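Local atomic coordinates of monomethylamine methyltransferase mtmB1 (Methanosarcina barkeri, PDB entry 1NTH), a protein that catalyses transfer of the methyl group of monomethylamine to the corrinoid cofactor of its partner protein MtmC, a step of methanogenesis from methylamine. Residues Met381-Thr393 with Tyr444-Phe458. Residues are numbered along the deposited sequence; the frame is centred on the assembly and turned at random.
Sequences MEARMMGEVARAT and YDGARKKLEDLGLVF
Glu388 joins Tyr444 and Arg448 through the two oxygens of its carboxylate. The Tyr444 hydroxyl donates to OE1 of Glu388 at 2.6 Å, on the anti lone pair, with ring and carboxylate almost coplanar (13° apart). Arg448, extended from CG to NE, delivers NH2 to Glu388 OE2 at 2.9 Å from above the carboxylate plane, while its NE bonds only weakly to OE1. From that same face Arg391 NH2 reaches Glu388 OE2 at 3.0 Å, nearly straight, so the carboxylate probably offsets the like charges of the two guanidinium groups. Arg391 NH2 also donates to Phe458 O at 2.9 Å, in the carbonyl plane, tying down the C-terminal residue; its NH1 pairs with Glu152.

Beside this polar cluster, Met385 turns its methyl back over the Tyr444 ring, CE standing 3.6 Å from the centroid in a CH-pi contact. Bends at chi2 (62°) and chi3 (85°) bring it there, a knob among Tyr444, Ala447, Arg448 and Leu451. Val389 CG2 continues the apolar seam between Leu451 CD1 and CE1 of Phe458, with Arg448 NE lying over one face of the Phe458 ring, offset toward the rim. At the far end Ala392 CB packs on Phe458, and a water links Ala392 O to Val457 N.

A Schellman motif at Gly455 ends helix 438-454, and the tail then returns to helix 380-393, where Leu456 and Phe458 pack on Val389 and Ala392; the axes of 381-393 and 444-454 approach to 11.7 Å. Helix 380-393 in turn covers strand 363-366 with Met386 and Ala390; the C-terminal helix and tail thus form an outer layer on this TIM barrel.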
loop_
_atom_site.group_PDB
_atom_site.type_symbol
_atom_site.label_atom_id
_atom_site.label_comp_id
_atom_site.label_asym_id
_atom_site.label_seq_id
_atom_site.Cartn_x
_atom_site.Cartn_y
_atom_site.Cartn_z
ATOM N N MET A 381 -5.644 -28.222 20.929
ATOM C CA MET A 381 -6.655 -28.735 21.854
ATOM C C MET A 381 -6.573 -28.060 23.219
ATOM O O MET A 381 -7.597 -27.802 23.844
ATOM C CB MET A 381 -6.513 -30.251 22.027
ATOM C CG MET A 381 -7.063 -31.068 20.867
ATOM S SD MET A 381 -8.867 -30.956 20.702
ATOM C CE MET A 381 -9.392 -32.339 21.735
ATOM N N GLU A 382 -5.360 -27.776 23.684
ATOM C CA GLU A 382 -5.207 -27.123 24.979
ATOM C C GLU A 382 -5.759 -25.698 24.928
ATOM O O GLU A 382 -6.344 -25.215 25.900
ATOM C CB GLU A 382 -3.735 -27.110 25.408
ATOM C CG GLU A 382 -3.134 -28.505 25.587
ATOM C CD GLU A 382 -2.243 -28.913 24.426
ATOM O OE1 GLU A 382 -1.184 -28.275 24.238
ATOM O OE2 GLU A 382 -2.601 -29.867 23.700
ATOM N N ALA A 383 -5.576 -25.031 23.793
ATOM C CA ALA A 383 -6.081 -23.673 23.625
ATOM C C ALA A 383 -7.605 -23.693 23.535
ATOM O O ALA A 383 -8.273 -22.752 23.964
ATOM C CB ALA A 383 -5.486 -23.039 22.366
ATOM N N ARG A 384 -8.157 -24.761 22.965
ATOM C CA ARG A 384 -9.606 -24.868 22.860
ATOM C C ARG A 384 -10.206 -24.919 24.266
ATOM O O ARG A 384 -11.202 -24.257 24.550
ATOM C CB ARG A 384 -10.010 -26.133 22.092
ATOM C CG ARG A 384 -11.521 -26.286 21.951
ATOM C CD ARG A 384 -11.919 -27.694 21.537
ATOM N NE ARG A 384 -11.431 -28.053 20.210
ATOM C CZ ARG A 384 -11.675 -29.218 19.619
ATOM N NH1 ARG A 384 -12.405 -30.136 20.242
ATOM N NH2 ARG A 384 -11.194 -29.467 18.409
ATOM N N MET A 385 -9.594 -25.707 25.148
ATOM C CA MET A 385 -10.094 -25.817 26.513
ATOM C C MET A 385 -9.959 -24.473 27.219
ATOM O O MET A 385 -10.868 -24.035 27.927
ATOM C CB MET A 385 -9.322 -26.888 27.285
ATOM C CG MET A 385 -9.857 -27.136 28.694
ATOM S SD MET A 385 -11.569 -27.747 28.712
ATOM C CE MET A 385 -11.292 -29.498 28.482
ATOM N N MET A 386 -8.817 -23.820 27.021
ATOM C CA MET A 386 -8.561 -22.520 27.630
ATOM C C MET A 386 -9.686 -21.559 27.241
ATOM O O MET A 386 -10.213 -20.829 28.082
ATOM C CB MET A 386 -7.201 -21.987 27.155
ATOM C CG MET A 386 -6.786 -20.646 27.742
ATOM S SD MET A 386 -5.117 -20.152 27.221
ATOM C CE MET A 386 -5.418 -19.634 25.528
ATOM N N GLY A 387 -10.069 -21.591 25.966
ATOM C CA GLY A 387 -11.127 -20.721 25.483
ATOM C C GLY A 387 -12.519 -21.075 25.977
ATOM O O GLY A 387 -13.285 -20.192 26.358
ATOM N N GLU A 388 -12.861 -22.362 25.971
ATOM C CA GLU A 388 -14.183 -22.783 26.434
ATOM C C GLU A 388 -14.374 -22.462 27.911
ATOM O O GLU A 388 -15.449 -22.037 28.335
ATOM C CB GLU A 388 -14.387 -24.283 26.213
ATOM C CG GLU A 388 -14.684 -24.661 24.774
ATOM C CD GLU A 388 -15.634 -25.839 24.675
ATOM O OE1 GLU A 388 -15.187 -26.994 24.851
ATOM O OE2 GLU A 388 -16.838 -25.603 24.434
ATOM N N VAL A 389 -13.320 -22.672 28.690
ATOM C CA VAL A 389 -13.372 -22.403 30.117
ATOM C C VAL A 389 -13.518 -20.905 30.371
ATOM O O VAL A 389 -14.213 -20.491 31.300
ATOM C CB VAL A 389 -12.115 -22.949 30.824
ATOM C CG1 VAL A 389 -12.082 -22.487 32.275
ATOM C CG2 VAL A 389 -12.120 -24.476 30.765
ATOM N N ALA A 390 -12.874 -20.089 29.539
ATOM C CA ALA A 390 -12.975 -18.642 29.694
ATOM C C ALA A 390 -14.424 -18.211 29.466
ATOM O O ALA A 390 -14.955 -17.371 30.192
ATOM C CB ALA A 390 -12.048 -17.934 28.704
ATOM N N ARG A 391 -15.062 -18.788 28.452
ATOM C CA ARG A 391 -16.451 -18.458 28.157
ATOM C C ARG A 391 -17.340 -18.842 29.338
ATOM O O ARG A 391 -18.210 -18.075 29.748
ATOM C CB ARG A 391 -16.931 -19.202 26.907
ATOM C CG ARG A 391 -18.367 -18.871 26.527
ATOM C CD ARG A 391 -18.872 -19.744 25.382
ATOM N NE ARG A 391 -19.001 -21.143 25.773
ATOM C CZ ARG A 391 -18.230 -22.124 25.314
ATOM N NH1 ARG A 391 -17.265 -21.863 24.443
ATOM N NH2 ARG A 391 -18.426 -23.369 25.729
ATOM N N ALA A 392 -17.110 -20.034 29.881
ATOM C CA ALA A 392 -17.892 -20.527 31.010
ATOM C C ALA A 392 -17.706 -19.693 32.276
ATOM O O ALA A 392 -18.644 -19.508 33.051
ATOM C CB ALA A 392 -17.525 -21.982 31.290
ATOM N N THR A 393 -16.494 -19.185 32.479
ATOM C CA THR A 393 -16.171 -18.388 33.660
ATOM C C THR A 393 -16.672 -16.944 33.607
ATOM O O THR A 393 -17.024 -16.366 34.635
ATOM C CB THR A 393 -14.643 -18.364 33.889
ATOM O OG1 THR A 393 -14.163 -19.707 34.009
ATOM C CG2 THR A 393 -14.296 -17.597 35.160
ATOM N N TYR A 444 -10.351 -35.009 26.396
ATOM C CA TYR A 444 -10.949 -33.682 26.498
ATOM C C TYR A 444 -12.326 -33.789 27.155
ATOM O O TYR A 444 -12.648 -33.033 28.071
ATOM C CB TYR A 444 -11.089 -33.068 25.101
ATOM C CG TYR A 444 -11.490 -31.605 25.079
ATOM C CD1 TYR A 444 -10.524 -30.598 24.995
ATOM C CD2 TYR A 444 -12.831 -31.229 25.117
ATOM C CE1 TYR A 444 -10.890 -29.250 24.943
ATOM C CE2 TYR A 444 -13.208 -29.884 25.068
ATOM C CZ TYR A 444 -12.231 -28.902 24.979
ATOM O OH TYR A 444 -12.603 -27.576 24.912
ATOM N N ASP A 445 -13.139 -34.734 26.688
ATOM C CA ASP A 445 -14.473 -34.918 27.247
ATOM C C ASP A 445 -14.417 -35.238 28.734
ATOM O O ASP A 445 -15.215 -34.723 29.517
ATOM C CB ASP A 445 -15.218 -36.042 26.524
ATOM C CG ASP A 445 -15.538 -35.697 25.090
ATOM O OD1 ASP A 445 -15.763 -34.502 24.807
ATOM O OD2 ASP A 445 -15.579 -36.621 24.250
ATOM N N GLY A 446 -13.473 -36.090 29.118
ATOM C CA GLY A 446 -13.342 -36.458 30.514
ATOM C C GLY A 446 -13.042 -35.263 31.395
ATOM O O GLY A 446 -13.622 -35.111 32.471
ATOM N N ALA A 447 -12.132 -34.410 30.936
ATOM C CA ALA A 447 -11.753 -33.223 31.694
ATOM C C ALA A 447 -12.921 -32.246 31.784
ATOM O O ALA A 447 -13.186 -31.673 32.841
ATOM C CB ALA A 447 -10.553 -32.549 31.035
ATOM N N ARG A 448 -13.621 -32.067 30.669
ATOM C CA ARG A 448 -14.757 -31.157 30.617
ATOM C C ARG A 448 -15.834 -31.610 31.598
ATOM O O ARG A 448 -16.443 -30.793 32.288
ATOM C CB ARG A 448 -15.328 -31.123 29.200
ATOM C CG ARG A 448 -16.165 -29.897 28.876
ATOM C CD ARG A 448 -16.744 -30.030 27.474
ATOM N NE ARG A 448 -17.141 -28.750 26.889
ATOM C CZ ARG A 448 -18.393 -28.412 26.604
ATOM N NH1 ARG A 448 -19.384 -29.259 26.853
ATOM N NH2 ARG A 448 -18.651 -27.237 26.047
ATOM N N LYS A 449 -16.058 -32.919 31.655
ATOM C CA LYS A 449 -17.063 -33.479 32.551
ATOM C C LYS A 449 -16.745 -33.157 34.007
ATOM O O LYS A 449 -17.636 -32.809 34.780
ATOM C CB LYS A 449 -17.156 -34.997 32.360
ATOM C CG LYS A 449 -18.141 -35.684 33.298
ATOM C CD LYS A 449 -19.536 -35.088 33.180
ATOM C CE LYS A 449 -20.497 -35.732 34.170
ATOM N NZ LYS A 449 -20.631 -37.196 33.932
ATOM N N LYS A 450 -15.474 -33.270 34.379
ATOM C CA LYS A 450 -15.066 -32.978 35.747
ATOM C C LYS A 450 -15.284 -31.509 36.080
ATOM O O LYS A 450 -15.649 -31.167 37.205
ATOM C CB LYS A 450 -13.600 -33.357 35.965
ATOM C CG LYS A 450 -13.371 -34.859 35.983
ATOM C CD LYS A 450 -11.970 -35.222 36.441
ATOM C CE LYS A 450 -11.815 -36.733 36.533
ATOM N NZ LYS A 450 -10.494 -37.131 37.090
ATOM N N LEU A 451 -15.062 -30.639 35.102
ATOM C CA LEU A 451 -15.255 -29.210 35.318
ATOM C C LEU A 451 -16.737 -28.907 35.507
ATOM O O LEU A 451 -17.109 -28.054 36.309
ATOM C CB LEU A 451 -14.690 -28.416 34.137
ATOM C CG LEU A 451 -13.163 -28.455 33.997
ATOM C CD1 LEU A 451 -12.745 -27.793 32.691
ATOM C CD2 LEU A 451 -12.518 -27.750 35.186
ATOM N N GLU A 452 -17.587 -29.610 34.767
ATOM C CA GLU A 452 -19.025 -29.404 34.888
ATOM C C GLU A 452 -19.495 -29.854 36.267
ATOM O O GLU A 452 -20.351 -29.216 36.879
ATOM C CB GLU A 452 -19.772 -30.182 33.804
ATOM C CG GLU A 452 -19.437 -29.733 32.392
ATOM C CD GLU A 452 -20.246 -30.460 31.337
ATOM O OE1 GLU A 452 -20.257 -31.710 31.351
ATOM O OE2 GLU A 452 -20.868 -29.784 30.491
ATOM N N ASP A 453 -18.929 -30.951 36.759
ATOM C CA ASP A 453 -19.307 -31.455 38.073
ATOM C C ASP A 453 -18.920 -30.462 39.162
ATOM O O ASP A 453 -19.528 -30.441 40.231
ATOM C CB ASP A 453 -18.652 -32.812 38.349
ATOM C CG ASP A 453 -19.169 -33.908 37.433
ATOM O OD1 ASP A 453 -20.310 -33.783 36.939
ATOM O OD2 ASP A 453 -18.442 -34.901 37.221
ATOM N N LEU A 454 -17.911 -29.637 38.891
ATOM C CA LEU A 454 -17.476 -28.641 39.865
ATOM C C LEU A 454 -18.364 -27.402 39.835
ATOM O O LEU A 454 -18.313 -26.573 40.744
ATOM C CB LEU A 454 -16.018 -28.240 39.614
ATOM C CG LEU A 454 -14.965 -29.314 39.899
ATOM C CD1 LEU A 454 -13.578 -28.758 39.615
ATOM C CD2 LEU A 454 -15.069 -29.760 41.353
ATOM N N GLY A 455 -19.175 -27.270 38.789
ATOM C CA GLY A 455 -20.064 -26.125 38.706
ATOM C C GLY A 455 -19.977 -25.275 37.451
ATOM O O GLY A 455 -20.797 -24.378 37.259
ATOM N N LEU A 456 -18.991 -25.531 36.598
ATOM C CA LEU A 456 -18.865 -24.754 35.369
ATOM C C LEU A 456 -19.961 -25.117 34.376
ATOM O O LEU A 456 -20.297 -26.290 34.210
ATOM C CB LEU A 456 -17.500 -24.981 34.712
ATOM C CG LEU A 456 -16.294 -24.226 35.276
ATOM C CD1 LEU A 456 -15.094 -24.448 34.362
ATOM C CD2 LEU A 456 -16.611 -22.738 35.366
ATOM N N VAL A 457 -20.519 -24.106 33.722
ATOM C CA VAL A 457 -21.563 -24.318 32.728
ATOM C C VAL A 457 -21.036 -23.845 31.375
ATOM O O VAL A 457 -20.829 -22.650 31.162
ATOM C CB VAL A 457 -22.846 -23.536 33.078
ATOM C CG1 VAL A 457 -23.923 -23.819 32.042
ATOM C CG2 VAL A 457 -23.330 -23.924 34.468
ATOM N N PHE A 458 -20.820 -24.795 30.471
ATOM C CA PHE A 458 -20.301 -24.504 29.140
ATOM C C PHE A 458 -21.372 -24.093 28.137
ATOM O O PHE A 458 -20.996 -23.550 27.074
ATOM C CB PHE A 458 -19.536 -25.720 28.618
ATOM C CG PHE A 458 -18.249 -25.974 29.344
ATOM C CD1 PHE A 458 -17.128 -25.189 29.094
ATOM C CD2 PHE A 458 -18.165 -26.974 30.308
ATOM C CE1 PHE A 458 -15.942 -25.393 29.792
ATOM C CE2 PHE A 458 -16.985 -27.188 31.013
ATOM C CZ PHE A 458 -15.870 -26.397 30.755
ATOM O OXT PHE A 458 -22.566 -24.324 28.416
HETATM O O HOH W 1 -20.207 -21.312 34.611
#